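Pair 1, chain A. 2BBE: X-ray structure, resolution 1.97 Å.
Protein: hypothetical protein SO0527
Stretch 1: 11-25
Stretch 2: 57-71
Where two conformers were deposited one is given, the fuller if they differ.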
# COMPACT_ATOMS: atom_id res chain seq x y z
N GLN A 11 8.69 -8.16 -13.31
CA GLN A 11 9.92 -7.68 -13.96
C GLN A 11 9.86 -6.20 -14.30
O GLN A 11 10.85 -5.64 -14.79
CB GLN A 11 10.23 -8.51 -15.21
CG GLN A 11 10.55 -9.99 -14.91
CD GLN A 11 11.92 -10.19 -14.24
OE1 GLN A 11 12.20 -11.25 -13.67
NE2 GLN A 11 12.77 -9.18 -14.33
N GLN A 12 8.72 -5.55 -14.07
CA GLN A 12 8.56 -4.15 -14.44
C GLN A 12 8.76 -3.18 -13.26
O GLN A 12 9.58 -2.27 -13.33
CB GLN A 12 7.18 -3.88 -15.10
CG GLN A 12 6.97 -2.40 -15.45
CD GLN A 12 5.56 -2.06 -15.89
OE1 GLN A 12 4.93 -2.83 -16.63
NE2 GLN A 12 5.04 -0.89 -15.43
N GLN A 13 7.97 -3.36 -12.20
CA GLN A 13 7.99 -2.42 -11.07
C GLN A 13 9.31 -2.52 -10.32
O GLN A 13 9.95 -3.58 -10.29
CB GLN A 13 6.79 -2.64 -10.16
CG GLN A 13 5.46 -2.31 -10.86
CD GLN A 13 4.26 -2.59 -9.99
OE1 GLN A 13 4.34 -2.41 -8.77
NE2 GLN A 13 3.16 -3.02 -10.59
N ILE A 14 9.72 -1.40 -9.72
CA ILE A 14 11.03 -1.33 -9.09
C ILE A 14 10.85 -0.98 -7.63
O ILE A 14 10.18 0.01 -7.28
CB ILE A 14 11.95 -0.26 -9.77
CG1 ILE A 14 12.30 -0.69 -11.22
CG2 ILE A 14 13.22 -0.01 -8.93
CD1 ILE A 14 13.16 -1.96 -11.32
N VAL A 15 11.42 -1.82 -6.79
CA VAL A 15 11.43 -1.59 -5.34
C VAL A 15 12.82 -1.10 -4.95
O VAL A 15 13.82 -1.57 -5.49
CB VAL A 15 11.01 -2.88 -4.56
CG1 VAL A 15 11.36 -2.77 -3.03
CG2 VAL A 15 9.49 -3.14 -4.75
N CYS A 16 12.90 -0.14 -4.04
CA CYS A 16 14.20 0.29 -3.53
C CYS A 16 14.17 0.42 -2.03
O CYS A 16 13.20 0.97 -1.45
CB CYS A 16 14.64 1.63 -4.16
SG CYS A 16 16.25 2.26 -3.55
N VAL A 17 15.21 -0.09 -1.39
CA VAL A 17 15.41 0.13 0.04
C VAL A 17 16.74 0.87 0.20
O VAL A 17 17.79 0.39 -0.24
CB VAL A 17 15.43 -1.19 0.85
CG1 VAL A 17 15.71 -0.90 2.34
CG2 VAL A 17 14.09 -1.95 0.69
N ALA A 18 16.70 2.04 0.83
CA ALA A 18 17.89 2.89 0.96
C ALA A 18 18.03 3.27 2.43
O ALA A 18 17.19 4.01 2.98
CB ALA A 18 17.75 4.16 0.05
N SER A 19 19.08 2.75 3.09
CA SER A 19 19.27 2.96 4.52
C SER A 19 20.46 3.86 4.72
O SER A 19 21.47 3.75 3.99
CB SER A 19 19.48 1.64 5.28
OG SER A 19 20.62 0.93 4.80
N PHE A 20 20.35 4.73 5.71
CA PHE A 20 21.38 5.72 6.02
C PHE A 20 21.67 5.69 7.49
O PHE A 20 20.76 5.82 8.32
CB PHE A 20 20.91 7.11 5.60
CG PHE A 20 20.54 7.20 4.15
CD1 PHE A 20 21.52 7.44 3.18
CD2 PHE A 20 19.22 6.94 3.74
CE1 PHE A 20 21.19 7.47 1.83
CE2 PHE A 20 18.89 6.97 2.40
CZ PHE A 20 19.87 7.24 1.43
N LEU A 21 22.96 5.52 7.83
CA LEU A 21 23.38 5.54 9.24
C LEU A 21 23.94 6.91 9.58
O LEU A 21 25.00 7.28 9.08
CB LEU A 21 24.46 4.48 9.49
CG LEU A 21 24.90 4.31 10.96
CD1 LEU A 21 23.78 3.66 11.81
CD2 LEU A 21 26.17 3.48 11.01
N SER A 22 23.24 7.66 10.44
CA SER A 22 23.70 9.01 10.74
C SER A 22 25.01 8.98 11.55
O SER A 22 25.33 7.99 12.23
CB SER A 22 22.64 9.84 11.48
OG SER A 22 22.66 9.52 12.85
N LYS A 23 25.78 10.06 11.43
CA LYS A 23 26.87 10.32 12.38
C LYS A 23 26.28 10.61 13.77
O LYS A 23 25.09 10.93 13.89
CB LYS A 23 27.69 11.53 11.90
CG LYS A 23 28.36 11.31 10.53
CD LYS A 23 29.04 12.58 10.01
CE LYS A 23 29.90 12.25 8.75
NZ LYS A 23 31.09 13.18 8.56
N GLU A 24 27.12 10.47 14.81
CA GLU A 24 26.75 10.82 16.18
C GLU A 24 26.21 12.25 16.19
O GLU A 24 26.83 13.15 15.62
CB GLU A 24 27.97 10.68 17.09
CG GLU A 24 27.73 10.98 18.58
CD GLU A 24 28.99 10.82 19.43
OE1 GLU A 24 30.07 11.30 19.03
OE2 GLU A 24 28.90 10.20 20.52
N GLY A 25 25.05 12.44 16.83
CA GLY A 25 24.46 13.76 16.97
C GLY A 25 23.76 14.32 15.74
O GLY A 25 23.28 15.46 15.76
N ASP A 57 16.05 -0.65 16.27
CA ASP A 57 17.23 -1.41 16.72
C ASP A 57 18.53 -0.61 16.74
O ASP A 57 19.41 -0.89 17.56
CB ASP A 57 17.42 -2.64 15.84
CG ASP A 57 16.19 -3.53 15.84
OD1 ASP A 57 15.78 -3.97 16.94
OD2 ASP A 57 15.64 -3.77 14.74
N GLU A 58 18.65 0.34 15.83
CA GLU A 58 19.82 1.19 15.71
C GLU A 58 19.27 2.60 15.50
O GLU A 58 18.97 3.00 14.38
CB GLU A 58 20.72 0.75 14.54
CG GLU A 58 21.81 1.80 14.17
CD GLU A 58 22.58 2.27 15.40
OE1 GLU A 58 23.39 1.46 15.92
OE2 GLU A 58 22.35 3.42 15.87
N PRO A 59 19.09 3.36 16.58
CA PRO A 59 18.34 4.59 16.39
C PRO A 59 19.02 5.67 15.51
O PRO A 59 18.34 6.62 15.15
CB PRO A 59 18.07 5.06 17.82
CG PRO A 59 18.22 3.79 18.66
CD PRO A 59 19.42 3.14 18.00
N ARG A 60 20.29 5.49 15.14
CA ARG A 60 20.94 6.37 14.13
C ARG A 60 20.55 6.01 12.69
O ARG A 60 20.85 6.77 11.75
CB ARG A 60 22.47 6.39 14.27
CG ARG A 60 22.97 7.24 15.45
CD ARG A 60 24.49 7.22 15.56
NE ARG A 60 24.94 7.68 16.87
CZ ARG A 60 26.18 7.57 17.35
NH1 ARG A 60 27.14 7.01 16.63
NH2 ARG A 60 26.45 8.02 18.57
N ARG A 61 19.91 4.85 12.49
CA ARG A 61 19.54 4.40 11.14
C ARG A 61 18.17 4.93 10.69
O ARG A 61 17.18 4.77 11.41
CB ARG A 61 19.53 2.86 11.08
CG ARG A 61 19.02 2.29 9.73
CD ARG A 61 19.50 0.87 9.51
NE ARG A 61 20.95 0.83 9.30
CZ ARG A 61 21.84 0.26 10.10
NH1 ARG A 61 21.46 -0.41 11.19
NH2 ARG A 61 23.13 0.35 9.76
N VAL A 62 18.13 5.54 9.50
CA VAL A 62 16.90 6.05 8.90
C VAL A 62 16.83 5.44 7.48
O VAL A 62 17.83 5.48 6.75
CB VAL A 62 16.92 7.60 8.83
CG1 VAL A 62 15.55 8.14 8.49
CG2 VAL A 62 17.39 8.21 10.18
N THR A 63 15.68 4.87 7.10
CA THR A 63 15.58 4.06 5.88
C THR A 63 14.36 4.40 5.04
O THR A 63 13.24 4.46 5.57
CB THR A 63 15.55 2.55 6.25
OG1 THR A 63 16.77 2.22 6.93
CG2 THR A 63 15.36 1.63 5.01
N PHE A 64 14.56 4.60 3.73
CA PHE A 64 13.45 4.72 2.80
C PHE A 64 13.06 3.36 2.22
O PHE A 64 13.91 2.57 1.80
CB PHE A 64 13.82 5.67 1.61
CG PHE A 64 13.36 7.09 1.80
CD1 PHE A 64 11.99 7.39 1.93
CD2 PHE A 64 14.28 8.14 1.80
CE1 PHE A 64 11.56 8.71 2.09
CE2 PHE A 64 13.85 9.46 1.95
CZ PHE A 64 12.51 9.74 2.11
N VAL A 65 11.75 3.13 2.15
CA VAL A 65 11.17 1.97 1.48
C VAL A 65 10.35 2.52 0.32
O VAL A 65 9.40 3.30 0.53
CB VAL A 65 10.30 1.15 2.46
CG1 VAL A 65 9.43 0.10 1.68
CG2 VAL A 65 11.23 0.48 3.52
N GLU A 66 10.73 2.15 -0.90
CA GLU A 66 10.25 2.84 -2.09
C GLU A 66 9.73 1.85 -3.13
O GLU A 66 10.17 0.68 -3.15
CB GLU A 66 11.40 3.65 -2.74
CG GLU A 66 12.30 4.44 -1.76
CD GLU A 66 13.50 5.11 -2.45
OE1 GLU A 66 13.58 5.10 -3.70
OE2 GLU A 66 14.37 5.66 -1.72
N LYS A 67 8.84 2.34 -3.99
CA LYS A 67 8.37 1.58 -5.16
C LYS A 67 8.00 2.54 -6.29
O LYS A 67 7.37 3.58 -6.06
CB LYS A 67 7.18 0.67 -4.81
CG LYS A 67 6.94 -0.49 -5.80
CD LYS A 67 5.66 -1.30 -5.51
CE LYS A 67 5.76 -2.20 -4.26
NZ LYS A 67 4.51 -3.06 -4.03
N PHE A 68 8.42 2.19 -7.50
CA PHE A 68 8.19 2.99 -8.71
C PHE A 68 7.63 2.10 -9.81
O PHE A 68 7.85 0.89 -9.82
CB PHE A 68 9.50 3.66 -9.20
CG PHE A 68 10.05 4.64 -8.21
CD1 PHE A 68 10.89 4.21 -7.18
CD2 PHE A 68 9.68 5.99 -8.28
CE1 PHE A 68 11.38 5.12 -6.22
CE2 PHE A 68 10.15 6.91 -7.33
CZ PHE A 68 11.00 6.47 -6.31
N VAL A 69 6.88 2.71 -10.73
CA VAL A 69 6.17 1.94 -11.76
C VAL A 69 7.14 1.15 -12.66
O VAL A 69 6.77 0.11 -13.22
CB VAL A 69 5.22 2.84 -12.60
CG1 VAL A 69 4.11 3.43 -11.71
CG2 VAL A 69 5.99 3.93 -13.30
N ASP A 70 8.37 1.65 -12.81
CA ASP A 70 9.37 0.99 -13.66
C ASP A 70 10.73 1.64 -13.48
O ASP A 70 10.85 2.60 -12.73
CB ASP A 70 8.97 0.94 -15.15
CG ASP A 70 8.69 2.33 -15.75
OD1 ASP A 70 9.27 3.35 -15.35
OD2 ASP A 70 7.86 2.37 -16.69
N ILE A 71 11.75 1.09 -14.14
CA ILE A 71 13.10 1.60 -13.97
C ILE A 71 13.24 3.03 -14.53
O ILE A 71 13.93 3.84 -13.95
CB ILE A 71 14.18 0.61 -14.57
CG1 ILE A 71 15.60 1.00 -14.11
CG2 ILE A 71 14.06 0.52 -16.12
CD1 ILE A 71 15.77 0.92 -12.61
O HOH W 1 11.41 -1.63 -15.05
O HOH W 2 23.51 10.41 17.92

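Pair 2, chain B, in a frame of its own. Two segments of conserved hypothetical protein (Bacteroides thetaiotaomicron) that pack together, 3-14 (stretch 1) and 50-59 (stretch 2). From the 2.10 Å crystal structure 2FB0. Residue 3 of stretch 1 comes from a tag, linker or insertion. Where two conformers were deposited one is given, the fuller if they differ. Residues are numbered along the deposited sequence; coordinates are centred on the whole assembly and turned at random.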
# COMPACT_ATOMS: atom_id res chain seq x y z
N SER B 3 14.84 -3.52 -14.06
CA SER B 3 13.47 -3.75 -13.63
C SER B 3 12.91 -2.57 -12.84
O SER B 3 13.66 -1.86 -12.18
CB SER B 3 13.43 -5.02 -12.79
OG SER B 3 12.12 -5.57 -12.80
N MSE B 4 11.60 -2.37 -12.92
CA MSE B 4 10.93 -1.39 -12.06
C MSE B 4 11.04 -1.83 -10.60
O MSE B 4 11.23 -3.02 -10.30
CB MSE B 4 9.47 -1.19 -12.44
CG MSE B 4 9.25 -0.32 -13.69
SE MSE B 4 7.37 -0.17 -14.01
CE MSE B 4 7.04 -1.98 -14.56
N ILE B 5 10.94 -0.87 -9.69
CA ILE B 5 11.05 -1.15 -8.26
C ILE B 5 9.79 -0.67 -7.56
O ILE B 5 9.36 0.47 -7.76
CB ILE B 5 12.30 -0.46 -7.64
CG1 ILE B 5 13.58 -1.09 -8.18
CG2 ILE B 5 12.26 -0.53 -6.10
CD1 ILE B 5 14.84 -0.31 -7.84
N ARG B 6 9.21 -1.55 -6.76
CA ARG B 6 8.07 -1.21 -5.92
C ARG B 6 8.55 -1.02 -4.48
O ARG B 6 9.21 -1.90 -3.92
CB ARG B 6 6.99 -2.30 -6.00
CG ARG B 6 5.87 -2.22 -4.94
CD ARG B 6 5.04 -0.91 -5.00
NE ARG B 6 4.68 -0.56 -6.38
CZ ARG B 6 3.69 -1.14 -7.06
NH1 ARG B 6 2.94 -2.08 -6.49
NH2 ARG B 6 3.43 -0.75 -8.32
N LEU B 7 8.22 0.12 -3.88
CA LEU B 7 8.43 0.32 -2.44
C LEU B 7 7.10 0.36 -1.71
O LEU B 7 6.15 0.99 -2.17
CB LEU B 7 9.22 1.60 -2.14
CG LEU B 7 10.57 1.85 -2.82
CD1 LEU B 7 11.21 3.10 -2.25
CD2 LEU B 7 11.50 0.68 -2.61
N ASN B 8 7.05 -0.34 -0.58
CA ASN B 8 5.99 -0.20 0.41
C ASN B 8 6.63 0.31 1.70
O ASN B 8 7.42 -0.39 2.33
CB ASN B 8 5.31 -1.55 0.69
CG ASN B 8 4.53 -2.12 -0.51
OD1 ASN B 8 4.28 -1.43 -1.52
ND2 ASN B 8 4.15 -3.38 -0.41
N VAL B 9 6.29 1.54 2.08
CA VAL B 9 6.90 2.18 3.24
C VAL B 9 5.83 2.36 4.30
O VAL B 9 4.91 3.17 4.13
CB VAL B 9 7.56 3.53 2.87
CG1 VAL B 9 8.23 4.17 4.10
CG2 VAL B 9 8.60 3.34 1.73
N PHE B 10 5.91 1.56 5.36
CA PHE B 10 4.91 1.56 6.42
C PHE B 10 5.33 2.54 7.49
O PHE B 10 6.49 2.60 7.86
CB PHE B 10 4.72 0.15 6.98
CG PHE B 10 4.33 -0.85 5.92
CD1 PHE B 10 3.00 -0.99 5.53
CD2 PHE B 10 5.29 -1.63 5.30
CE1 PHE B 10 2.64 -1.89 4.54
CE2 PHE B 10 4.94 -2.55 4.30
CZ PHE B 10 3.60 -2.68 3.92
N VAL B 11 4.36 3.33 7.96
CA VAL B 11 4.61 4.38 8.94
C VAL B 11 3.67 4.19 10.13
O VAL B 11 2.44 4.07 9.96
CB VAL B 11 4.43 5.80 8.34
CG1 VAL B 11 4.80 6.89 9.37
CG2 VAL B 11 5.25 5.99 7.05
N ARG B 12 4.25 4.13 11.33
CA ARG B 12 3.47 4.10 12.56
C ARG B 12 3.61 5.47 13.24
O ARG B 12 4.72 5.96 13.44
CB ARG B 12 3.96 2.96 13.48
CG ARG B 12 2.97 2.55 14.59
CD ARG B 12 3.06 3.46 15.81
NE ARG B 12 1.88 3.38 16.67
CZ ARG B 12 1.65 4.17 17.73
NH1 ARG B 12 2.53 5.10 18.08
NH2 ARG B 12 0.53 4.02 18.43
N VAL B 13 2.47 6.07 13.56
CA VAL B 13 2.43 7.43 14.10
C VAL B 13 1.32 7.58 15.16
O VAL B 13 0.23 7.01 15.01
CB VAL B 13 2.22 8.48 12.95
CG1 VAL B 13 0.86 8.29 12.23
CG2 VAL B 13 2.40 9.91 13.46
N ASN B 14 1.62 8.32 16.24
CA ASN B 14 0.63 8.59 17.29
C ASN B 14 -0.39 9.63 16.87
O ASN B 14 -0.23 10.26 15.82
CB ASN B 14 1.32 8.97 18.63
CG ASN B 14 2.00 10.34 18.59
OD1 ASN B 14 1.60 11.25 17.85
ND2 ASN B 14 3.04 10.49 19.40
N ARG B 50 -5.79 3.39 13.05
CA ARG B 50 -5.56 4.83 13.06
C ARG B 50 -4.10 5.25 13.03
O ARG B 50 -3.77 6.30 12.46
CB ARG B 50 -6.21 5.47 14.30
CG ARG B 50 -7.65 5.84 14.11
CD ARG B 50 -7.80 6.95 13.07
NE ARG B 50 -7.48 8.27 13.61
CZ ARG B 50 -7.81 9.40 12.99
NH1 ARG B 50 -8.46 9.35 11.83
NH2 ARG B 50 -7.49 10.57 13.52
N ASP B 51 -3.24 4.44 13.63
CA ASP B 51 -1.83 4.79 13.82
C ASP B 51 -0.93 4.31 12.68
O ASP B 51 0.28 4.47 12.74
CB ASP B 51 -1.31 4.28 15.18
CG ASP B 51 -1.36 2.76 15.31
OD1 ASP B 51 -2.16 2.10 14.60
OD2 ASP B 51 -0.61 2.20 16.14
N VAL B 52 -1.53 3.73 11.64
CA VAL B 52 -0.76 3.19 10.52
C VAL B 52 -1.12 3.88 9.21
O VAL B 52 -2.29 4.02 8.87
CB VAL B 52 -0.91 1.64 10.38
CG1 VAL B 52 -0.08 1.13 9.18
CG2 VAL B 52 -0.48 0.91 11.65
N PHE B 53 -0.11 4.34 8.48
CA PHE B 53 -0.30 4.69 7.07
C PHE B 53 0.88 4.14 6.27
O PHE B 53 1.81 3.60 6.85
CB PHE B 53 -0.59 6.19 6.85
CG PHE B 53 0.60 7.12 7.01
CD1 PHE B 53 0.90 7.68 8.25
CD2 PHE B 53 1.38 7.47 5.89
CE1 PHE B 53 1.98 8.57 8.39
CE2 PHE B 53 2.45 8.35 6.02
CZ PHE B 53 2.76 8.91 7.27
N MSE B 54 0.80 4.22 4.95
CA MSE B 54 1.86 3.69 4.11
C MSE B 54 2.08 4.53 2.89
O MSE B 54 1.19 5.26 2.45
CB MSE B 54 1.61 2.21 3.74
CG MSE B 54 0.39 1.95 2.86
SE MSE B 54 0.47 0.14 2.11
CE MSE B 54 2.11 0.50 1.06
N ILE B 55 3.30 4.47 2.37
CA ILE B 55 3.66 5.13 1.14
C ILE B 55 3.95 4.02 0.14
O ILE B 55 4.74 3.12 0.41
CB ILE B 55 4.88 6.07 1.29
CG1 ILE B 55 4.65 7.10 2.41
CG2 ILE B 55 5.14 6.82 -0.01
CD1 ILE B 55 5.90 7.96 2.75
N CYS B 56 3.24 4.06 -0.99
CA CYS B 56 3.44 3.12 -2.07
C CYS B 56 4.12 3.85 -3.22
O CYS B 56 3.66 4.91 -3.63
CB CYS B 56 2.09 2.55 -2.53
SG CYS B 56 2.29 1.09 -3.59
N GLU B 57 5.21 3.29 -3.73
CA GLU B 57 5.99 3.96 -4.76
C GLU B 57 6.34 2.98 -5.85
O GLU B 57 6.55 1.81 -5.58
CB GLU B 57 7.29 4.53 -4.18
CG GLU B 57 7.08 5.23 -2.86
CD GLU B 57 8.36 5.64 -2.17
OE1 GLU B 57 9.39 5.84 -2.85
OE2 GLU B 57 8.31 5.78 -0.94
N THR B 58 6.44 3.47 -7.08
CA THR B 58 7.03 2.70 -8.16
C THR B 58 8.09 3.55 -8.85
O THR B 58 7.82 4.68 -9.26
CB THR B 58 5.98 2.24 -9.18
OG1 THR B 58 4.91 1.61 -8.47
CG2 THR B 58 6.59 1.26 -10.20
N TRP B 59 9.28 2.98 -8.97
CA TRP B 59 10.42 3.65 -9.56
C TRP B 59 10.83 2.92 -10.82
O TRP B 59 10.77 1.70 -10.88
CB TRP B 59 11.59 3.75 -8.55
CG TRP B 59 11.21 4.71 -7.48
CD1 TRP B 59 10.62 4.41 -6.27
CD2 TRP B 59 11.28 6.13 -7.55
NE1 TRP B 59 10.34 5.57 -5.58
CE2 TRP B 59 10.74 6.64 -6.35
CE3 TRP B 59 11.75 7.03 -8.52
CZ2 TRP B 59 10.67 8.01 -6.08
CZ3 TRP B 59 11.68 8.39 -8.25
CH2 TRP B 59 11.14 8.86 -7.04
O HOH W 3 -2.67 7.69 15.34

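The sharpest difference lies at the end of the ladder where the second strand begins. In pair 2, Arg B12 and Asp B51 form a short salt bridge, NE of Arg B12 to OD2 of Asp B51 at 2.8 Å, with a weak second hydrogen bond from NH2 of Arg B12 to the same OD2 at 3.1 Å. In pair 1 the matching positions are Leu A21 and Arg A60, so the charge on the second strand's side is reversed and its partner is apolar. Arg A60 instead reaches along the first stretch, where its guanidinium has CB of Glu A24 over one face and its NH2 makes a long salt bridge of 3.8 Å with OE2 of Glu A24. Leu A21 packs CD1 against CG of Glu A58 at 3.6 Å and over a face of the Arg A61 guanidinium, 3.9 Å from its NH2.

Beneath these differences the backbones agree closely: 14 central residues superpose with an RMSD of 0.4 Å. Each pair is an antiparallel two-strand ladder, with angles between strand directions of 168° in pair 1 and 161° in pair 2. Four hydrogen-bonded pairs match: Ile A14–Phe A68 with Ile B5–Trp B59, Cys A16–Glu A66 with Leu B7–Glu B57, Ala A18–Phe A64 with Val B9–Ile B55, and Phe A20–Val A62 with Val B11–Phe B53. One further backbone bond closes each ladder, from N of Ser A22 to O of Arg A60 at 2.9 Å and from N of Val B13 to O of Asp B51 at 2.8 Å.

The hydrogen-bonded pairs put their side chains on one face. There the side-chain centres of Ile A14 and Ile B5 nearly coincide, 0.2 Å apart after superposition, although chi2 is m in Ile A14 and t in Ile B5, and Glu A66 and Glu B57 share an m, t rotamer. Their surroundings differ: OE1 of Glu A66 lies 3.7 Å from CB of Cys A16, whereas OE1 of Glu B57 is 3.3 Å from CD1 of the longer Leu B7 and accepts a 2.9 Å hydrogen bond from NE1 of Trp B59. Phe A68, at the Trp B59 position, has a ring without such a donor. Further along, the large and small residues change strands. Phe A20 faces Val A62 in pair 1; in pair 2 Val B11 faces Phe B53, and CB of Val B11 sits over the Phe B53 ring, 3.7 Å from its centroid, in a CH-pi contact.

On the other face, Val A15 and Lys A67 meet through aliphatic atoms, CG2 of Val A15 to CG of Lys A67 at 3.8 Å. At the same positions Arg B6 curls back to the neighbouring strand, and its NH2 and NE donate to OG1 of Thr B58 at 2.8 and 3.0 Å. Thus the long polar chain moves from one strand to the other. Compact Ser A19 brings CB to 3.2 Å from OG1 of Thr A63; selenomethionine Met B54 and Phe B10 fill those positions with bulk, SE of Met B54 lying 3.8 Å from CE1 of Phe B10.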